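Local coordinates for hypothetical protein (PDB 1SFS), which is of unknown function but carries an Rv2525c-like, glycoside hydrolase-like domain and may be a bacterial lysozyme, at residues 131-136 against 164-169; 181-186 against 208-213. All coordinates share one frame; numbering follows the deposited sequence. Where two conformers were deposited one is given.

In the fold
Contacts 1 and 2 follow one another along the chain and lie in the same glycoside hydrolase-like domain, their centres about 13 Å apart. Both bury most of their touching residues. Contact 2 is nearer the middle of the chain, about 10 Å from its centre to the chain's, against about 17 Å for contact 1. Contact 1 sets a loop and the first turn of helix 135-145 on helix 163-173, through alanine and valine methyls, the Glu169 chain and one water. Contact 2 joins two parallel strands by backbone bonds, an asparagine amide and a tryptophan face. Helix 163-173 connects them: Cys168 is disulfide-bonded to Cys208, and Tyr167 OH probably hydrogen-bonds Ser209 O.

Contact 1 of 2, residues 131-136 against 164-169; sequences FAVDAA and AAAYCE
The N-terminal end of helix 135-145 packs here on helix 163-173, with Ala135 and Ala166 as the close pair. Their CA atoms are 4.4 Å apart, a spacing that two methyl side chains permit. Ala166 CB points at the incoming backbone and lies 3.6 Å from Asp134 C. Val133 adds one methyl from another direction: CG1 stands anti to the backbone N (chi1 -167°) and meets Ala166 CB at 3.9 Å. Ala135 CB reaches the other way into the second helix, 3.5 Å from Ala166 O, with the Glu169 chain along another side. The Glu169 chain is extended, and its CB, CG and CD pass alongside this methyl, with Glu169 CD 3.5 Å from Ala135 CB. No direct polar bond joins the two segments. One water bridges them instead: it accepts from Ala135 N at 2.9 Å and donates to Glu169 OE2 at 3.0 Å. This gives a partner to an N-H of the first helical turn. Glu169 OE1 forms a salt bridge with Arg173, and a phosphate ion, probably from the crystallisation liquor, lies by the Glu169 side chain. Asp134 is the N-cap of helix 135-145, its OD2 accepting from Trp137 N and Gly97 N. Ile138 of helix 135-145 also touches Val133, Ala166 and Tyr167. Helix 135-145 follows strand 122-126 in the chain and helix 163-173 follows strand 151-156, both strands parallel neighbours in the sheet.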
loop_
_atom_site.group_PDB
_atom_site.type_symbol
_atom_site.label_atom_id
_atom_site.label_comp_id
_atom_site.label_asym_id
_atom_site.label_seq_id
_atom_site.Cartn_x
_atom_site.Cartn_y
_atom_site.Cartn_z
ATOM N N PHE A 131 -7.438 -13.812 1.051
ATOM C CA PHE A 131 -8.101 -13.517 2.316
ATOM C C PHE A 131 -9.596 -13.511 2.170
ATOM O O PHE A 131 -10.092 -13.062 1.139
ATOM C CB PHE A 131 -7.732 -12.117 2.830
ATOM C CG PHE A 131 -6.349 -11.922 3.411
ATOM C CD1 PHE A 131 -6.093 -10.747 4.076
ATOM C CD2 PHE A 131 -5.361 -12.858 3.336
ATOM C CE1 PHE A 131 -4.847 -10.497 4.591
ATOM C CE2 PHE A 131 -4.101 -12.630 3.845
ATOM C CZ PHE A 131 -3.887 -11.448 4.521
ATOM N N ALA A 132 -10.306 -13.931 3.216
ATOM C CA ALA A 132 -11.732 -13.558 3.327
ATOM C C ALA A 132 -11.795 -12.061 3.553
ATOM O O ALA A 132 -11.021 -11.544 4.341
ATOM C CB ALA A 132 -12.316 -14.356 4.451
ATOM N N VAL A 133 -12.757 -11.408 2.901
ATOM C CA VAL A 133 -12.934 -9.961 3.025
ATOM C C VAL A 133 -14.417 -9.663 3.061
ATOM O O VAL A 133 -15.166 -10.228 2.233
ATOM C CB VAL A 133 -12.377 -9.141 1.823
ATOM C CG1 VAL A 133 -12.322 -7.656 2.195
ATOM C CG2 VAL A 133 -11.069 -9.606 1.355
ATOM N N ASP A 134 -14.832 -8.780 3.949
ATOM C CA ASP A 134 -16.215 -8.346 3.898
ATOM C C ASP A 134 -16.333 -6.837 4.016
ATOM O O ASP A 134 -15.365 -6.111 4.362
ATOM C CB ASP A 134 -17.099 -9.093 4.894
ATOM C CG ASP A 134 -16.923 -8.771 6.338
ATOM O OD1 ASP A 134 -17.587 -9.493 7.160
ATOM O OD2 ASP A 134 -16.204 -7.847 6.741
ATOM N N ALA A 135 -17.493 -6.331 3.663
ATOM C CA ALA A 135 -17.737 -4.914 3.641
ATOM C C ALA A 135 -17.605 -4.289 5.001
ATOM O O ALA A 135 -17.180 -3.113 5.065
ATOM C CB ALA A 135 -19.137 -4.687 3.083
ATOM N N ALA A 136 -17.961 -4.970 6.060
ATOM C CA ALA A 136 -17.859 -4.391 7.399
ATOM C C ALA A 136 -16.422 -4.100 7.780
ATOM O O ALA A 136 -16.159 -3.108 8.453
ATOM C CB ALA A 136 -18.541 -5.298 8.439
ATOM N N ALA A 164 -13.238 -6.996 -4.339
ATOM C CA ALA A 164 -13.981 -6.023 -5.150
ATOM C C ALA A 164 -15.460 -5.936 -4.718
ATOM O O ALA A 164 -15.978 -4.820 -4.617
ATOM C CB ALA A 164 -13.860 -6.376 -6.620
ATOM N N ALA A 165 -16.101 -7.059 -4.496
ATOM C CA ALA A 165 -17.501 -7.024 -4.083
ATOM C C ALA A 165 -17.636 -6.397 -2.715
ATOM O O ALA A 165 -18.608 -5.658 -2.455
ATOM C CB ALA A 165 -18.133 -8.413 -4.166
ATOM N N ALA A 166 -16.736 -6.719 -1.776
ATOM C CA ALA A 166 -16.780 -6.143 -0.448
ATOM C C ALA A 166 -16.635 -4.627 -0.486
ATOM O O ALA A 166 -17.336 -3.894 0.201
ATOM C CB ALA A 166 -15.697 -6.782 0.423
ATOM N N TYR A 167 -15.670 -4.159 -1.294
ATOM C CA TYR A 167 -15.439 -2.760 -1.454
ATOM C C TYR A 167 -16.652 -2.068 -2.031
ATOM O O TYR A 167 -17.087 -1.025 -1.550
ATOM C CB TYR A 167 -14.159 -2.535 -2.344
ATOM C CG TYR A 167 -13.959 -1.089 -2.670
ATOM C CD1 TYR A 167 -13.361 -0.197 -1.769
ATOM C CD2 TYR A 167 -14.412 -0.592 -3.885
ATOM C CE1 TYR A 167 -13.222 1.144 -2.108
ATOM C CE2 TYR A 167 -14.303 0.744 -4.190
ATOM C CZ TYR A 167 -13.698 1.609 -3.309
ATOM O OH TYR A 167 -13.599 2.962 -3.575
ATOM N N CYS A 168 -17.222 -2.630 -3.106
ATOM C CA CYS A 168 -18.375 -1.961 -3.749
ATOM C C CYS A 168 -19.585 -1.966 -2.813
ATOM O O CYS A 168 -20.324 -0.961 -2.800
ATOM C CB CYS A 168 -18.663 -2.527 -5.090
ATOM S SG CYS A 168 -17.338 -2.141 -6.313
ATOM N N GLU A 169 -19.795 -3.015 -2.013
ATOM C CA GLU A 169 -20.866 -2.981 -1.035
ATOM C C GLU A 169 -20.587 -1.902 -0.016
ATOM O O GLU A 169 -21.491 -1.125 0.369
ATOM C CB GLU A 169 -21.018 -4.337 -0.370
ATOM C CG GLU A 169 -21.958 -4.315 0.804
ATOM C CD GLU A 169 -22.136 -5.611 1.547
ATOM O OE1 GLU A 169 -22.812 -5.563 2.637
ATOM O OE2 GLU A 169 -21.681 -6.662 1.049
HETATM O O HOH W 1 -19.319 -8.109 2.189
#

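Contact 2 of 2, residues 181-186 against 208-213; sequences AVIWSA and CSANVW
Asn211 CG is anti to its carbonyl carbon (chi1 -58°), and this brings the amide beside Ala181 O. Val182 CG1 is anti to the backbone N (chi1 176°), which places both methyls by Trp213. Asn211 ND2 donates to Ala181 O at 2.9 Å. The bond is fairly straight, and the acceptor lies close to the amide plane, while the donor comes in tilted from the carbonyl plane. The same carbonyl oxygen receives a bond from a water, which in turn accepts from Asn211 N at 2.9 Å. Ala181 O is therefore gripped twice, just where the chain leaves helix 176-180. A leucine here has no amide N-H, and Ala181 O is likely to be held less firmly at the end of helix 176-180. Beyond this point the strands pair in parallel, though they splay by 48°, with Ile183 opposite Val212. Ile183 N donates to Asn211 O at 2.8 Å, and Trp213 N donates to Ile183 O at 3.1 Å, the latter more bent at the hydrogen. On the face of Val182 and Asn211, Val182 CG2 lies over the Trp213 ring toward its rim, a CH-pi contact 4.3 Å from the six-membered ring centroid. Asn211 CB lies over that same ring face. Val182 CG1 meets Trp213 CB at 3.8 Å. The other face carries Ile183 and Val212. Here Ile183 CD1 touches Ala210 CB at 3.9 Å, and Tyr167 and Phe163 of helix 163-173 pack on Ile183. On its other edge strand 182-185 pairs in parallel with strand 151-156, while strand 211-218 is followed by the antiparallel strand 227-231.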
loop_
_atom_site.group_PDB
_atom_site.type_symbol
_atom_site.label_atom_id
_atom_site.label_comp_id
_atom_site.label_asym_id
_atom_site.label_seq_id
_atom_site.Cartn_x
_atom_site.Cartn_y
_atom_site.Cartn_z
ATOM N N ALA A 181 -10.996 6.364 0.694
ATOM C CA ALA A 181 -10.049 5.288 0.447
ATOM C C ALA A 181 -9.284 5.498 -0.846
ATOM O O ALA A 181 -9.820 5.965 -1.859
ATOM C CB ALA A 181 -10.728 3.934 0.406
ATOM N N VAL A 182 -8.026 5.079 -0.829
ATOM C CA VAL A 182 -7.175 4.987 -2.000
ATOM C C VAL A 182 -6.778 3.539 -2.197
ATOM O O VAL A 182 -6.353 2.891 -1.239
ATOM C CB VAL A 182 -5.951 5.902 -1.869
ATOM C CG1 VAL A 182 -5.006 5.734 -3.028
ATOM C CG2 VAL A 182 -6.390 7.343 -1.718
ATOM N N ILE A 183 -6.934 3.036 -3.419
ATOM C CA ILE A 183 -6.594 1.667 -3.737
ATOM C C ILE A 183 -5.232 1.589 -4.440
ATOM O O ILE A 183 -4.945 2.346 -5.359
ATOM C CB ILE A 183 -7.699 0.997 -4.590
ATOM C CG1 ILE A 183 -9.000 0.893 -3.782
ATOM C CG2 ILE A 183 -7.273 -0.366 -5.104
ATOM C CD1 ILE A 183 -10.174 0.348 -4.566
ATOM N N TRP A 184 -4.454 0.631 -3.959
ATOM C CA TRP A 184 -3.244 0.130 -4.582
ATOM C C TRP A 184 -3.612 -1.233 -5.157
ATOM O O TRP A 184 -3.827 -2.185 -4.411
ATOM C CB TRP A 184 -2.134 0.047 -3.527
ATOM C CG TRP A 184 -0.805 -0.470 -3.988
ATOM C CD1 TRP A 184 -0.389 -0.859 -5.222
ATOM C CD2 TRP A 184 0.297 -0.647 -3.108
ATOM N NE1 TRP A 184 0.928 -1.251 -5.172
ATOM C CE2 TRP A 184 1.372 -1.147 -3.898
ATOM C CE3 TRP A 184 0.474 -0.430 -1.750
ATOM C CZ2 TRP A 184 2.621 -1.438 -3.345
ATOM C CZ3 TRP A 184 1.699 -0.728 -1.219
ATOM C CH2 TRP A 184 2.747 -1.223 -2.016
ATOM N N SER A 185 -3.745 -1.298 -6.481
ATOM C CA SER A 185 -4.207 -2.502 -7.134
ATOM C C SER A 185 -3.063 -3.425 -7.480
ATOM O O SER A 185 -2.050 -2.985 -8.046
ATOM C CB SER A 185 -4.940 -2.104 -8.421
ATOM O OG SER A 185 -5.355 -3.283 -9.071
ATOM N N ALA A 186 -3.238 -4.711 -7.198
ATOM C CA ALA A 186 -2.295 -5.762 -7.499
ATOM C C ALA A 186 -2.588 -6.512 -8.779
ATOM O O ALA A 186 -2.090 -7.614 -8.966
ATOM C CB ALA A 186 -2.229 -6.736 -6.316
ATOM N N CYS A 208 -16.872 -0.064 -9.254
ATOM C CA CYS A 208 -17.576 1.068 -8.656
ATOM C C CYS A 208 -16.564 2.187 -8.416
ATOM O O CYS A 208 -15.362 2.022 -8.646
ATOM C CB CYS A 208 -18.281 0.636 -7.407
ATOM S SG CYS A 208 -17.153 0.049 -6.121
ATOM N N SER A 209 -17.021 3.323 -7.877
ATOM C CA SER A 209 -16.186 4.486 -7.661
ATOM C C SER A 209 -14.978 4.161 -6.797
ATOM O O SER A 209 -15.121 3.595 -5.703
ATOM C CB SER A 209 -17.001 5.544 -6.883
ATOM O OG SER A 209 -16.230 6.735 -6.746
ATOM N N ALA A 210 -13.801 4.581 -7.256
ATOM C CA ALA A 210 -12.585 4.372 -6.501
ATOM C C ALA A 210 -11.498 5.334 -6.956
ATOM O O ALA A 210 -11.490 5.832 -8.049
ATOM C CB ALA A 210 -12.093 2.977 -6.680
ATOM N N ASN A 211 -10.537 5.519 -6.041
ATOM C CA ASN A 211 -9.306 6.251 -6.296
ATOM C C ASN A 211 -8.179 5.222 -6.457
ATOM O O ASN A 211 -7.519 4.877 -5.475
ATOM C CB ASN A 211 -8.994 7.191 -5.144
ATOM C CG ASN A 211 -10.062 8.187 -4.864
ATOM O OD1 ASN A 211 -10.460 8.910 -5.749
ATOM N ND2 ASN A 211 -10.579 8.182 -3.632
ATOM N N VAL A 212 -7.980 4.705 -7.646
ATOM C CA VAL A 212 -6.976 3.660 -7.880
ATOM C C VAL A 212 -5.686 4.353 -8.296
ATOM O O VAL A 212 -5.443 4.643 -9.474
ATOM C CB VAL A 212 -7.427 2.593 -8.883
ATOM C CG1 VAL A 212 -6.373 1.527 -8.963
ATOM C CG2 VAL A 212 -8.773 2.037 -8.522
ATOM N N TRP A 213 -4.874 4.699 -7.308
ATOM C CA TRP A 213 -3.730 5.564 -7.471
ATOM C C TRP A 213 -2.399 4.874 -7.425
ATOM O O TRP A 213 -1.378 5.524 -7.595
ATOM C CB TRP A 213 -3.740 6.703 -6.441
ATOM C CG TRP A 213 -4.850 7.694 -6.627
ATOM C CD1 TRP A 213 -5.788 7.754 -7.602
ATOM C CD2 TRP A 213 -5.081 8.790 -5.717
ATOM N NE1 TRP A 213 -6.610 8.866 -7.361
ATOM C CE2 TRP A 213 -6.197 9.492 -6.218
ATOM C CE3 TRP A 213 -4.437 9.208 -4.543
ATOM C CZ2 TRP A 213 -6.692 10.611 -5.567
ATOM C CZ3 TRP A 213 -4.933 10.334 -3.894
ATOM C CH2 TRP A 213 -6.016 10.967 -4.432
HETATM O O HOH W 2 -10.972 4.106 -3.576
#